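Local coordinates for endostatin (Mus musculus, PDB 1KOE), which inhibits angiogenesis as the C-terminal fragment of the collagen XVIII alpha1 chain and binds heparin, at residues 1-7 against 63-68; 84-88 against 148-154; 124-129 against 139-143. All blocks are in the same frame, centred on the assembly; numbering follows the deposited sequence.

Interaction 1 of 3, residues 1-7 against 63-68; sequences QPVLHLV and VPIVNL
Segments 1-7 and 63-68 pair in parallel, their end-to-end directions 47° apart, Val3 to Val7 extended, with bridges Leu4 to Ile65 and His5 to Val66, each CA pair 5.0 Å apart. Three backbone hydrogen bonds alternate across the seam: Leu4 N to Pro64 O (3.0 Å), Val66 N to Leu4 O (2.9 Å) and Leu6 N to Val66 O (2.9 Å). Past Val66 the chains spread, and a water takes over, donating to Leu6 O (2.7 Å) and accepting from Leu68 N (2.9 Å). Leu4 and Ile65 share one face of the sheet, where Leu4 CG (rotamer mt) sits 3.7 Å from Val63 CG1 and Leu4 CB 3.9 Å from Ile65 CD1. His5 and Val66, both m at chi1, share the other; Val66 CG2 makes a CH-pi contact 3.9 Å from the centroid of the His5 ring, over its face. The imidazole nitrogens are taken by Asp70 and Glu169. At the start, Gln1 NE2 curls back to Pro2 O (3.0 Å). On its other edge, strand 4-8 pairs antiparallel with strand 166-169, near the C-terminus. This parallel pair lies inside the five-stranded mixed sheet of endostatin, whose fold is related to the C-type lectin domain.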
ATOM      1  N   GLN A   1      -9.209  -2.974  21.864  1.00 19.63           N
ATOM      2  CA  GLN A   1      -8.849  -3.904  20.742  1.00 15.07           C
ATOM      3  C   GLN A   1      -7.910  -3.189  19.780  1.00 16.16           C
ATOM      4  O   GLN A   1      -8.316  -2.260  19.096  1.00 16.26           O
ATOM      5  CB  GLN A   1     -10.091  -4.343  19.968  1.00 10.71           C
ATOM      6  CG  GLN A   1      -9.776  -5.119  18.693  1.00 11.99           C
ATOM      7  CD  GLN A   1      -9.085  -6.434  18.977  1.00 17.23           C
ATOM      8  OE1 GLN A   1      -9.610  -7.270  19.692  1.00 19.56           O
ATOM      9  NE2 GLN A   1      -7.880  -6.610  18.441  1.00 19.22           N
ATOM     10  N   PRO A   2      -6.632  -3.584  19.749  1.00 15.25           N
ATOM     11  CA  PRO A   2      -5.727  -2.895  18.820  1.00 12.81           C
ATOM     12  C   PRO A   2      -6.056  -3.187  17.376  1.00  9.18           C
ATOM     13  O   PRO A   2      -6.533  -4.273  17.047  1.00 11.04           O
ATOM     14  CB  PRO A   2      -4.359  -3.444  19.210  1.00 13.97           C
ATOM     15  CG  PRO A   2      -4.649  -4.797  19.715  1.00 19.89           C
ATOM     16  CD  PRO A   2      -5.908  -4.581  20.550  1.00 15.29           C
ATOM     17  N   VAL A   3      -5.813  -2.199  16.525  1.00 10.21           N
ATOM     18  CA  VAL A   3      -6.030  -2.330  15.088  1.00  9.99           C
ATOM     19  C   VAL A   3      -4.984  -1.459  14.398  1.00 11.74           C
ATOM     20  O   VAL A   3      -4.448  -0.540  15.007  1.00 13.00           O
ATOM     21  CB  VAL A   3      -7.420  -1.796  14.656  1.00 10.45           C
ATOM     22  CG1 VAL A   3      -8.548  -2.638  15.244  1.00 10.92           C
ATOM     23  CG2 VAL A   3      -7.560  -0.351  15.026  1.00  9.04           C
ATOM     24  N   LEU A   4      -4.715  -1.749  13.127  1.00 10.15           N
ATOM     25  CA  LEU A   4      -3.800  -0.963  12.302  1.00  9.08           C
ATOM     26  C   LEU A   4      -4.597  -0.550  11.074  1.00  8.62           C
ATOM     27  O   LEU A   4      -5.191  -1.402  10.393  1.00  9.84           O
ATOM     28  CB  LEU A   4      -2.595  -1.795  11.851  1.00 10.41           C
ATOM     29  CG  LEU A   4      -1.644  -2.302  12.934  1.00 12.91           C
ATOM     30  CD1 LEU A   4      -0.534  -3.118  12.270  1.00 13.77           C
ATOM     31  CD2 LEU A   4      -1.069  -1.132  13.722  1.00 10.92           C
ATOM     32  N   HIS A   5      -4.614   0.744  10.779  1.00  6.26           N
ATOM     33  CA  HIS A   5      -5.349   1.242   9.620  1.00  7.37           C
ATOM     34  C   HIS A   5      -4.546   1.202   8.296  1.00  9.63           C
ATOM     35  O   HIS A   5      -3.356   1.567   8.263  1.00  8.50           O
ATOM     36  CB  HIS A   5      -5.844   2.667   9.865  1.00  6.13           C
ATOM     37  CG  HIS A   5      -6.830   2.781  10.991  1.00  9.30           C
ATOM     38  ND1 HIS A   5      -6.447   2.905  12.305  1.00 10.67           N
ATOM     39  CD2 HIS A   5      -8.188   2.754  10.992  1.00 11.21           C
ATOM     40  CE1 HIS A   5      -7.523   2.949  13.076  1.00 11.23           C
ATOM     41  NE2 HIS A   5      -8.586   2.863  12.306  1.00  9.19           N
ATOM     42  N   LEU A   6      -5.200   0.756   7.226  1.00  5.90           N
ATOM     43  CA  LEU A   6      -4.607   0.712   5.885  1.00  6.16           C
ATOM     44  C   LEU A   6      -5.468   1.709   5.098  1.00  8.08           C
ATOM     45  O   LEU A   6      -6.670   1.506   4.934  1.00  8.41           O
ATOM     46  CB  LEU A   6      -4.702  -0.695   5.293  1.00  7.80           C
ATOM     47  CG  LEU A   6      -4.041  -0.931   3.931  1.00  8.59           C
ATOM     48  CD1 LEU A   6      -2.544  -0.792   4.020  1.00  8.94           C
ATOM     49  CD2 LEU A   6      -4.398  -2.344   3.445  1.00 11.98           C
ATOM     50  N   VAL A   7      -4.858   2.789   4.617  1.00  7.00           N
ATOM     51  CA  VAL A   7      -5.575   3.880   3.974  1.00  6.28           C
ATOM     52  C   VAL A   7      -4.869   4.338   2.707  1.00  7.86           C
ATOM     53  O   VAL A   7      -3.645   4.422   2.664  1.00  8.99           O
ATOM     54  CB  VAL A   7      -5.660   5.091   4.962  1.00  7.09           C
ATOM     55  CG1 VAL A   7      -6.551   6.186   4.402  1.00  9.37           C
ATOM     56  CG2 VAL A   7      -6.193   4.639   6.326  1.00 10.88           C
ATOM     57  N   VAL A  63      -2.615  -8.275  15.306  1.00 16.33           N
ATOM     58  CA  VAL A  63      -3.349  -7.023  15.309  1.00 13.69           C
ATOM     59  C   VAL A  63      -4.115  -6.935  13.973  1.00 12.91           C
ATOM     60  O   VAL A  63      -3.513  -6.926  12.903  1.00 11.93           O
ATOM     61  CB  VAL A  63      -2.415  -5.802  15.506  1.00 13.63           C
ATOM     62  CG1 VAL A  63      -3.207  -4.525  15.416  1.00 11.91           C
ATOM     63  CG2 VAL A  63      -1.731  -5.870  16.875  1.00 15.70           C
ATOM     64  N   PRO A  64      -5.455  -6.943  14.018  1.00 10.78           N
ATOM     65  CA  PRO A  64      -6.184  -6.862  12.757  1.00 11.08           C
ATOM     66  C   PRO A  64      -5.903  -5.618  11.930  1.00  9.78           C
ATOM     67  O   PRO A  64      -5.633  -4.551  12.469  1.00 10.76           O
ATOM     68  CB  PRO A  64      -7.652  -6.944  13.196  1.00 11.01           C
ATOM     69  CG  PRO A  64      -7.648  -6.493  14.602  1.00 16.40           C
ATOM     70  CD  PRO A  64      -6.377  -7.081  15.157  1.00  9.78           C
ATOM     71  N   ILE A  65      -5.941  -5.782  10.613  1.00  9.72           N
ATOM     72  CA  ILE A  65      -5.747  -4.676   9.680  1.00 11.47           C
ATOM     73  C   ILE A  65      -7.151  -4.243   9.273  1.00  9.90           C
ATOM     74  O   ILE A  65      -7.957  -5.068   8.840  1.00  9.51           O
ATOM     75  CB  ILE A  65      -4.977  -5.117   8.406  1.00 12.59           C
ATOM     76  CG1 ILE A  65      -3.637  -5.790   8.791  1.00 12.81           C
ATOM     77  CG2 ILE A  65      -4.776  -3.919   7.462  1.00 10.13           C
ATOM     78  CD1 ILE A  65      -2.630  -4.906   9.522  1.00 12.75           C
ATOM     79  N   VAL A  66      -7.437  -2.951   9.404  1.00  8.31           N
ATOM     80  CA  VAL A  66      -8.758  -2.411   9.087  1.00  8.59           C
ATOM     81  C   VAL A  66      -8.641  -1.225   8.152  1.00  8.32           C
ATOM     82  O   VAL A  66      -7.559  -0.651   7.995  1.00  9.94           O
ATOM     83  CB  VAL A  66      -9.526  -1.926  10.394  1.00  9.06           C
ATOM     84  CG1 VAL A  66      -9.600  -3.053  11.414  1.00  9.64           C
ATOM     85  CG2 VAL A  66      -8.861  -0.688  11.011  1.00 10.29           C
ATOM     86  N   ASN A  67      -9.736  -0.891   7.487  1.00  7.22           N
ATOM     87  CA  ASN A  67      -9.735   0.277   6.623  1.00  6.18           C
ATOM     88  C   ASN A  67     -10.034   1.543   7.461  1.00  7.48           C
ATOM     89  O   ASN A  67     -10.152   1.468   8.692  1.00  8.60           O
ATOM     90  CB  ASN A  67     -10.677   0.103   5.419  1.00  7.17           C
ATOM     91  CG  ASN A  67     -12.134  -0.015   5.808  1.00 10.87           C
ATOM     92  OD1 ASN A  67     -12.550   0.421   6.886  1.00 10.05           O
ATOM     93  ND2 ASN A  67     -12.934  -0.544   4.896  1.00 11.25           N
ATOM     94  N   LEU A  68     -10.151   2.690   6.796  1.00  8.24           N
ATOM     95  CA  LEU A  68     -10.400   3.966   7.452  1.00 10.00           C
ATOM     96  C   LEU A  68     -11.632   3.937   8.363  1.00 12.19           C
ATOM     97  O   LEU A  68     -11.661   4.613   9.394  1.00 13.21           O
ATOM     98  CB  LEU A  68     -10.575   5.048   6.391  1.00 11.80           C
ATOM     99  CG  LEU A  68     -10.790   6.483   6.891  1.00 13.04           C
ATOM    100  CD1 LEU A  68      -9.495   7.014   7.463  1.00 19.40           C
ATOM    101  CD2 LEU A  68     -11.284   7.374   5.753  1.00 14.64           C
TER
HETATM  102  O   HOH W   1      -9.001   2.698   4.108  1.00  7.88           O

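Interaction 2 of 3, residues 84-88 against 148-154; sequences SQGQL and SGRLLEQ
From Ser84 to Leu88 the chain passes through two residues of positive phi, Gln85 (75/34) and Gly86 (63/46), before extending at Gln87; segment 148-154 runs antiparallel to it without regular secondary structure. Gln85 O accepts from Leu152 N (2.9 Å), while its side chain (chi1 m, chi2 t) brings OE1 within 2.9 Å of Arg150 NH1. A water donates to Gln85 OE1 (3.1 Å) and accepts from Gln154 N (2.9 Å). Gly86 O receives Leu151 N (3.0 Å); a CB here would come tight against Leu151 CB. Gln87 and Arg150 form a single backbone bridge, CA atoms 4.4 Å apart. Leu88 N closes the set on Gly149 O (2.8 Å), and Leu88 CD2 meets Leu151 CD1 at 4.2 Å. Arg150 is held within its own segment, NE to Ser148 OG (3.0 Å), itself also hydrogen-bonded to Ser145 O, and NH2 to Glu153 OE2 (2.7 Å, a salt bridge). The contact thus ties the loop between helix 77-80 and strand 112-114 to the connection from strand 140-145 to strand 155-158, with Leu152 packed on Phe81.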
ATOM      1  N   SER A  84      -0.382 -16.115   0.190  1.00 20.73           N
ATOM      2  CA  SER A  84      -1.728 -15.985  -0.394  1.00 20.97           C
ATOM      3  C   SER A  84      -1.796 -14.792  -1.359  1.00 20.66           C
ATOM      4  O   SER A  84      -2.806 -14.588  -2.045  1.00 19.09           O
ATOM      5  CB  SER A  84      -2.741 -15.742   0.728  1.00 18.70           C
ATOM      6  OG  SER A  84      -2.479 -14.495   1.373  1.00 29.42           O
ATOM      7  N   GLN A  85      -0.743 -13.974  -1.338  1.00 15.11           N
ATOM      8  CA  GLN A  85      -0.629 -12.770  -2.155  1.00 14.71           C
ATOM      9  C   GLN A  85      -1.506 -11.629  -1.628  1.00 13.28           C
ATOM     10  O   GLN A  85      -2.017 -10.828  -2.411  1.00 13.22           O
ATOM     11  CB  GLN A  85      -0.910 -13.043  -3.648  1.00 16.07           C
ATOM     12  CG  GLN A  85       0.008 -14.104  -4.255  1.00 23.55           C
ATOM     13  CD  GLN A  85       0.076 -14.053  -5.756  1.00 27.05           C
ATOM     14  OE1 GLN A  85      -0.914 -13.765  -6.426  1.00 39.97           O
ATOM     15  NE2 GLN A  85       1.247 -14.350  -6.303  1.00 34.40           N
ATOM     16  N   GLY A  86      -1.651 -11.554  -0.298  1.00 12.76           N
ATOM     17  CA  GLY A  86      -2.434 -10.498   0.341  1.00 11.74           C
ATOM     18  C   GLY A  86      -3.900 -10.513  -0.019  1.00 12.55           C
ATOM     19  O   GLY A  86      -4.494  -9.484  -0.358  1.00 10.85           O
ATOM     20  N   GLN A  87      -4.478 -11.706   0.034  1.00 15.41           N
ATOM     21  CA  GLN A  87      -5.878 -11.921  -0.293  1.00 18.36           C
ATOM     22  C   GLN A  87      -6.804 -11.241   0.715  1.00 19.75           C
ATOM     23  O   GLN A  87      -6.653 -11.404   1.929  1.00 23.25           O
ATOM     24  CB  GLN A  87      -6.145 -13.433  -0.340  1.00 24.28           C
ATOM     25  CG  GLN A  87      -7.561 -13.851  -0.734  1.00 30.95           C
ATOM     26  CD  GLN A  87      -7.895 -13.551  -2.182  1.00 37.18           C
ATOM     27  OE1 GLN A  87      -8.604 -12.585  -2.484  1.00 41.40           O
ATOM     28  NE2 GLN A  87      -7.393 -14.384  -3.091  1.00 34.95           N
ATOM     29  N   LEU A  88      -7.717 -10.421   0.218  1.00 18.83           N
ATOM     30  CA  LEU A  88      -8.664  -9.765   1.101  1.00 23.64           C
ATOM     31  C   LEU A  88      -9.976 -10.499   0.950  1.00 26.18           C
ATOM     32  O   LEU A  88     -10.173 -11.249   0.003  1.00 27.58           O
ATOM     33  CB  LEU A  88      -8.843  -8.289   0.752  1.00 23.44           C
ATOM     34  CG  LEU A  88      -7.616  -7.369   0.792  1.00 21.44           C
ATOM     35  CD1 LEU A  88      -8.038  -5.969   0.417  1.00 30.04           C
ATOM     36  CD2 LEU A  88      -6.952  -7.363   2.153  1.00 23.51           C
ATOM     37  N   SER A 148      -8.903  -8.128  -8.368  1.00 16.42           N
ATOM     38  CA  SER A 148      -8.760  -9.553  -8.065  1.00 18.85           C
ATOM     39  C   SER A 148      -8.856  -9.842  -6.556  1.00 19.12           C
ATOM     40  O   SER A 148      -8.719 -10.987  -6.135  1.00 22.78           O
ATOM     41  CB  SER A 148      -7.428 -10.076  -8.606  1.00 17.75           C
ATOM     42  OG  SER A 148      -6.337  -9.630  -7.811  1.00 22.16           O
ATOM     43  N   GLY A 149      -9.075  -8.802  -5.752  1.00 18.11           N
ATOM     44  CA  GLY A 149      -9.166  -8.961  -4.311  1.00 17.95           C
ATOM     45  C   GLY A 149      -7.845  -9.156  -3.578  1.00 19.04           C
ATOM     46  O   GLY A 149      -7.858  -9.431  -2.383  1.00 20.27           O
ATOM     47  N   ARG A 150      -6.712  -8.926  -4.245  1.00 15.86           N
ATOM     48  CA  ARG A 150      -5.399  -9.122  -3.617  1.00 12.80           C
ATOM     49  C   ARG A 150      -4.556  -7.853  -3.613  1.00 12.17           C
ATOM     50  O   ARG A 150      -4.665  -7.027  -4.521  1.00 13.69           O
ATOM     51  CB  ARG A 150      -4.617 -10.213  -4.360  1.00 12.46           C
ATOM     52  CG  ARG A 150      -5.277 -11.563  -4.334  1.00 14.92           C
ATOM     53  CD  ARG A 150      -4.642 -12.501  -5.354  1.00 25.50           C
ATOM     54  NE  ARG A 150      -4.856 -12.057  -6.731  1.00 25.57           N
ATOM     55  CZ  ARG A 150      -4.303 -12.619  -7.804  1.00 27.33           C
ATOM     56  NH1 ARG A 150      -3.495 -13.661  -7.678  1.00 25.30           N
ATOM     57  NH2 ARG A 150      -4.555 -12.128  -9.010  1.00 25.11           N
ATOM     58  N   LEU A 151      -3.679  -7.734  -2.617  1.00 10.50           N
ATOM     59  CA  LEU A 151      -2.775  -6.585  -2.492  1.00 12.07           C
ATOM     60  C   LEU A 151      -1.374  -6.871  -3.010  1.00 11.63           C
ATOM     61  O   LEU A 151      -0.640  -5.944  -3.325  1.00 11.03           O
ATOM     62  CB  LEU A 151      -2.616  -6.180  -1.025  1.00 11.10           C
ATOM     63  CG  LEU A 151      -3.812  -5.614  -0.286  1.00 13.11           C
ATOM     64  CD1 LEU A 151      -3.408  -5.353   1.165  1.00 14.89           C
ATOM     65  CD2 LEU A 151      -4.254  -4.343  -0.957  1.00 16.30           C
ATOM     66  N   LEU A 152      -1.009  -8.149  -3.107  1.00 10.91           N
ATOM     67  CA  LEU A 152       0.348  -8.526  -3.500  1.00 11.22           C
ATOM     68  C   LEU A 152       0.491  -9.422  -4.734  1.00 11.78           C
ATOM     69  O   LEU A 152       1.408 -10.229  -4.823  1.00 12.35           O
ATOM     70  CB  LEU A 152       1.095  -9.141  -2.294  1.00 12.01           C
ATOM     71  CG  LEU A 152       1.289  -8.269  -1.038  1.00 12.63           C
ATOM     72  CD1 LEU A 152       1.785  -9.125   0.116  1.00 12.30           C
ATOM     73  CD2 LEU A 152       2.280  -7.127  -1.334  1.00 12.35           C
ATOM     74  N   GLU A 153      -0.424  -9.269  -5.681  1.00 11.86           N
ATOM     75  CA  GLU A 153      -0.358  -9.989  -6.941  1.00 13.35           C
ATOM     76  C   GLU A 153       0.995  -9.594  -7.552  1.00 14.01           C
ATOM     77  O   GLU A 153       1.523  -8.503  -7.288  1.00 14.47           O
ATOM     78  CB  GLU A 153      -1.519  -9.523  -7.815  1.00 17.02           C
ATOM     79  CG  GLU A 153      -1.673 -10.201  -9.150  1.00 40.20           C
ATOM     80  CD  GLU A 153      -2.955  -9.780  -9.857  1.00 49.50           C
ATOM     81  OE1 GLU A 153      -3.557  -8.759  -9.472  1.00 39.91           O
ATOM     82  OE2 GLU A 153      -3.371 -10.464 -10.816  1.00 62.69           O
ATOM     83  N   GLN A 154       1.570 -10.469  -8.352  1.00 13.28           N
ATOM     84  CA  GLN A 154       2.881 -10.202  -8.932  1.00 13.39           C
ATOM     85  C   GLN A 154       2.895  -9.734 -10.380  1.00 15.73           C
ATOM     86  O   GLN A 154       3.271 -10.493 -11.279  1.00 21.34           O
ATOM     87  CB  GLN A 154       3.741 -11.443  -8.755  1.00 12.23           C
ATOM     88  CG  GLN A 154       3.909 -11.782  -7.288  1.00 13.53           C
ATOM     89  CD  GLN A 154       4.735 -10.745  -6.583  1.00 12.24           C
ATOM     90  OE1 GLN A 154       5.873 -10.521  -6.956  1.00 13.87           O
ATOM     91  NE2 GLN A 154       4.161 -10.081  -5.592  1.00 10.73           N
TER
HETATM   92  O   HOH W   2       0.424 -13.052  -9.096  1.00 28.58           O

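Interaction 3 of 3, residues 124-129 against 139-143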
ATOM      1  N   LEU A 124      11.818  -6.003  -4.443  1.00 10.67           N
ATOM      2  CA  LEU A 124      12.151  -6.469  -5.788  1.00 10.49           C
ATOM      3  C   LEU A 124      12.961  -5.345  -6.429  1.00 11.08           C
ATOM      4  O   LEU A 124      12.406  -4.414  -6.996  1.00 12.60           O
ATOM      5  CB  LEU A 124      10.885  -6.754  -6.603  1.00 11.75           C
ATOM      6  CG  LEU A 124      10.080  -7.970  -6.156  1.00 15.29           C
ATOM      7  CD1 LEU A 124       8.842  -8.114  -7.024  1.00 14.39           C
ATOM      8  CD2 LEU A 124      10.921  -9.233  -6.239  1.00 18.88           C
ATOM      9  N   MET A 125      14.286  -5.435  -6.329  1.00 13.03           N
ATOM     10  CA  MET A 125      15.167  -4.406  -6.850  1.00 15.60           C
ATOM     11  C   MET A 125      15.060  -4.159  -8.330  1.00 15.15           C
ATOM     12  O   MET A 125      15.381  -3.072  -8.789  1.00 18.38           O
ATOM     13  CB  MET A 125      16.604  -4.686  -6.447  1.00 21.23           C
ATOM     14  CG  MET A 125      16.775  -4.686  -4.931  1.00 42.59           C
ATOM     15  SD  MET A 125      18.484  -4.465  -4.381  1.00 54.60           S
ATOM     16  CE  MET A 125      18.326  -2.952  -3.381  1.00 55.07           C
ATOM     17  N   GLU A 126      14.571  -5.140  -9.075  1.00 12.77           N
ATOM     18  CA  GLU A 126      14.404  -4.956 -10.508  1.00 16.03           C
ATOM     19  C   GLU A 126      12.977  -4.530 -10.830  1.00 17.27           C
ATOM     20  O   GLU A 126      12.634  -4.328 -11.997  1.00 16.53           O
ATOM     21  CB  GLU A 126      14.725  -6.240 -11.278  1.00 20.28           C
ATOM     22  CG  GLU A 126      16.123  -6.802 -11.032  1.00 34.89           C
ATOM     23  CD  GLU A 126      17.232  -5.875 -11.489  1.00 42.80           C
ATOM     24  OE1 GLU A 126      17.010  -5.077 -12.427  1.00 45.67           O
ATOM     25  OE2 GLU A 126      18.335  -5.956 -10.905  1.00 55.63           O
ATOM     26  N   SER A 127      12.140  -4.379  -9.808  1.00 13.09           N
ATOM     27  CA  SER A 127      10.765  -4.001 -10.064  1.00 10.58           C
ATOM     28  C   SER A 127      10.132  -3.097  -9.007  1.00 10.61           C
ATOM     29  O   SER A 127       9.101  -3.416  -8.401  1.00 10.80           O
ATOM     30  CB  SER A 127       9.903  -5.237 -10.309  1.00  9.25           C
ATOM     31  OG  SER A 127       8.790  -4.873 -11.106  1.00 16.12           O
ATOM     32  N   TYR A 128      10.783  -1.968  -8.781  1.00  8.72           N
ATOM     33  CA  TYR A 128      10.257  -0.980  -7.864  1.00 10.84           C
ATOM     34  C   TYR A 128      10.515   0.445  -8.351  1.00  9.39           C
ATOM     35  O   TYR A 128      10.722   1.380  -7.569  1.00  8.37           O
ATOM     36  CB  TYR A 128      10.680  -1.218  -6.405  1.00 11.87           C
ATOM     37  CG  TYR A 128      12.154  -1.197  -6.049  1.00  8.78           C
ATOM     38  CD1 TYR A 128      13.139  -0.801  -6.963  1.00 11.39           C
ATOM     39  CD2 TYR A 128      12.552  -1.574  -4.765  1.00  8.95           C
ATOM     40  CE1 TYR A 128      14.498  -0.784  -6.586  1.00 12.07           C
ATOM     41  CE2 TYR A 128      13.890  -1.566  -4.382  1.00 11.41           C
ATOM     42  CZ  TYR A 128      14.856  -1.167  -5.293  1.00 17.30           C
ATOM     43  OH  TYR A 128      16.168  -1.125  -4.886  1.00 16.79           O
ATOM     44  N   CYS A 129      10.432   0.599  -9.677  1.00  8.27           N
ATOM     45  CA  CYS A 129      10.604   1.887 -10.348  1.00  8.39           C
ATOM     46  C   CYS A 129      11.830   2.663  -9.869  1.00  7.82           C
ATOM     47  O   CYS A 129      11.747   3.861  -9.617  1.00  8.83           O
ATOM     48  CB  CYS A 129       9.332   2.721 -10.208  1.00  9.42           C
ATOM     49  SG  CYS A 129       7.892   1.935 -10.995  1.00  8.90           S
ATOM     50  N   ALA A 139      10.684   1.417 -17.494  1.00 12.83           N
ATOM     51  CA  ALA A 139      10.969   0.840 -16.181  1.00 12.40           C
ATOM     52  C   ALA A 139       9.694   0.220 -15.599  1.00 10.43           C
ATOM     53  O   ALA A 139       8.589   0.641 -15.956  1.00 10.44           O
ATOM     54  CB  ALA A 139      11.505   1.908 -15.252  1.00 10.70           C
ATOM     55  N   THR A 140       9.844  -0.769 -14.715  1.00  9.22           N
ATOM     56  CA  THR A 140       8.675  -1.394 -14.109  1.00  9.06           C
ATOM     57  C   THR A 140       8.668  -1.395 -12.590  1.00 10.02           C
ATOM     58  O   THR A 140       9.716  -1.283 -11.927  1.00 10.24           O
ATOM     59  CB  THR A 140       8.454  -2.870 -14.567  1.00 14.14           C
ATOM     60  OG1 THR A 140       9.520  -3.693 -14.086  1.00 21.05           O
ATOM     61  CG2 THR A 140       8.348  -2.961 -16.086  1.00 17.07           C
ATOM     62  N   GLY A 141       7.464  -1.569 -12.058  1.00 10.62           N
ATOM     63  CA  GLY A 141       7.255  -1.657 -10.629  1.00 10.07           C
ATOM     64  C   GLY A 141       6.259  -2.776 -10.406  1.00  9.01           C
ATOM     65  O   GLY A 141       5.356  -2.974 -11.224  1.00 10.30           O
ATOM     66  N   GLN A 142       6.428  -3.528  -9.328  1.00  7.20           N
ATOM     67  CA  GLN A 142       5.507  -4.617  -9.038  1.00  7.37           C
ATOM     68  C   GLN A 142       4.211  -4.016  -8.467  1.00  8.48           C
ATOM     69  O   GLN A 142       4.235  -3.216  -7.529  1.00  8.67           O
ATOM     70  CB  GLN A 142       6.131  -5.626  -8.078  1.00  6.93           C
ATOM     71  CG  GLN A 142       5.666  -7.051  -8.309  1.00  7.69           C
ATOM     72  CD  GLN A 142       6.356  -7.709  -9.514  1.00 14.20           C
ATOM     73  OE1 GLN A 142       6.941  -7.040 -10.369  1.00 12.46           O
ATOM     74  NE2 GLN A 142       6.308  -9.023  -9.561  1.00 13.42           N
ATOM     75  N   ALA A 143       3.090  -4.405  -9.051  1.00  7.19           N
ATOM     76  CA  ALA A 143       1.793  -3.873  -8.674  1.00  7.73           C
ATOM     77  C   ALA A 143       0.777  -4.991  -8.579  1.00  9.97           C
ATOM     78  O   ALA A 143       1.043  -6.118  -9.004  1.00 11.40           O
ATOM     79  CB  ALA A 143       1.333  -2.836  -9.702  1.00  9.40           C
TER
HETATM   80  O   HOH W   3      12.461  -1.220 -13.163  1.00 34.76           O
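The donors and acceptors of Ser127 carry most of this contact. The type I turn from Leu124 to Ser127 is closed by Ser127 N donating to Leu124 O (2.8 Å). Ser127 then meets the strand at several points: its O accepts Gln142 N (2.8 Å), and its hydroxyl OG receives Thr140 OG1 (3.3 Å) while giving its own proton to Gln142 OE1 (2.9 Å). The other end of that amide, Gln142 NE2, goes to Gln154. Thr140 O accepts Cys129 N (3.0 Å), whereas Tyr128 N, 3.4 Å from Thr140 O, is too poorly angled to bond. A water accepts from Thr140 N (3.1 Å) and donates weakly to Glu126 O (3.3 Å). Gly141 lies against the sulfur of Cys129, its CA 3.7 Å from Cys129 SG, and a CB there would clash with that atom. Leu124 CD1 packs on Gln142 CD at 3.5 Å. The single Tyr128-Gly141 bridge thus lays an irregular segment along strand 140-145, the middle of a three-stranded antiparallel sheet, at the Cys129-Cys159 disulfide that cross-links this part of the endostatin fold.

How the interactions relate
Interactions 1 and 3 lie on opposite sides of the chain's centre, their own centres about 27 Å apart; interaction 2 sits between them, about 17 Å from each by centres. Interaction 1 belongs to the five-stranded mixed sheet and closes before the others open along the chain. Interaction 3 includes the central strand of the three-stranded sheet and is nested inside the loop that interaction 2 closes. The middle contact touches both neighbours: Leu151 CD1 packs on Leu6 CD2 at 3.9 Å, and Gln154 OE1 lies 3.0 Å from Gln142 NE2, a probable hydrogen bond. Segment 148-154 therefore touches a strand of each sheet, Leu6 of strand 4-8 and Gln142 of strand 140-145.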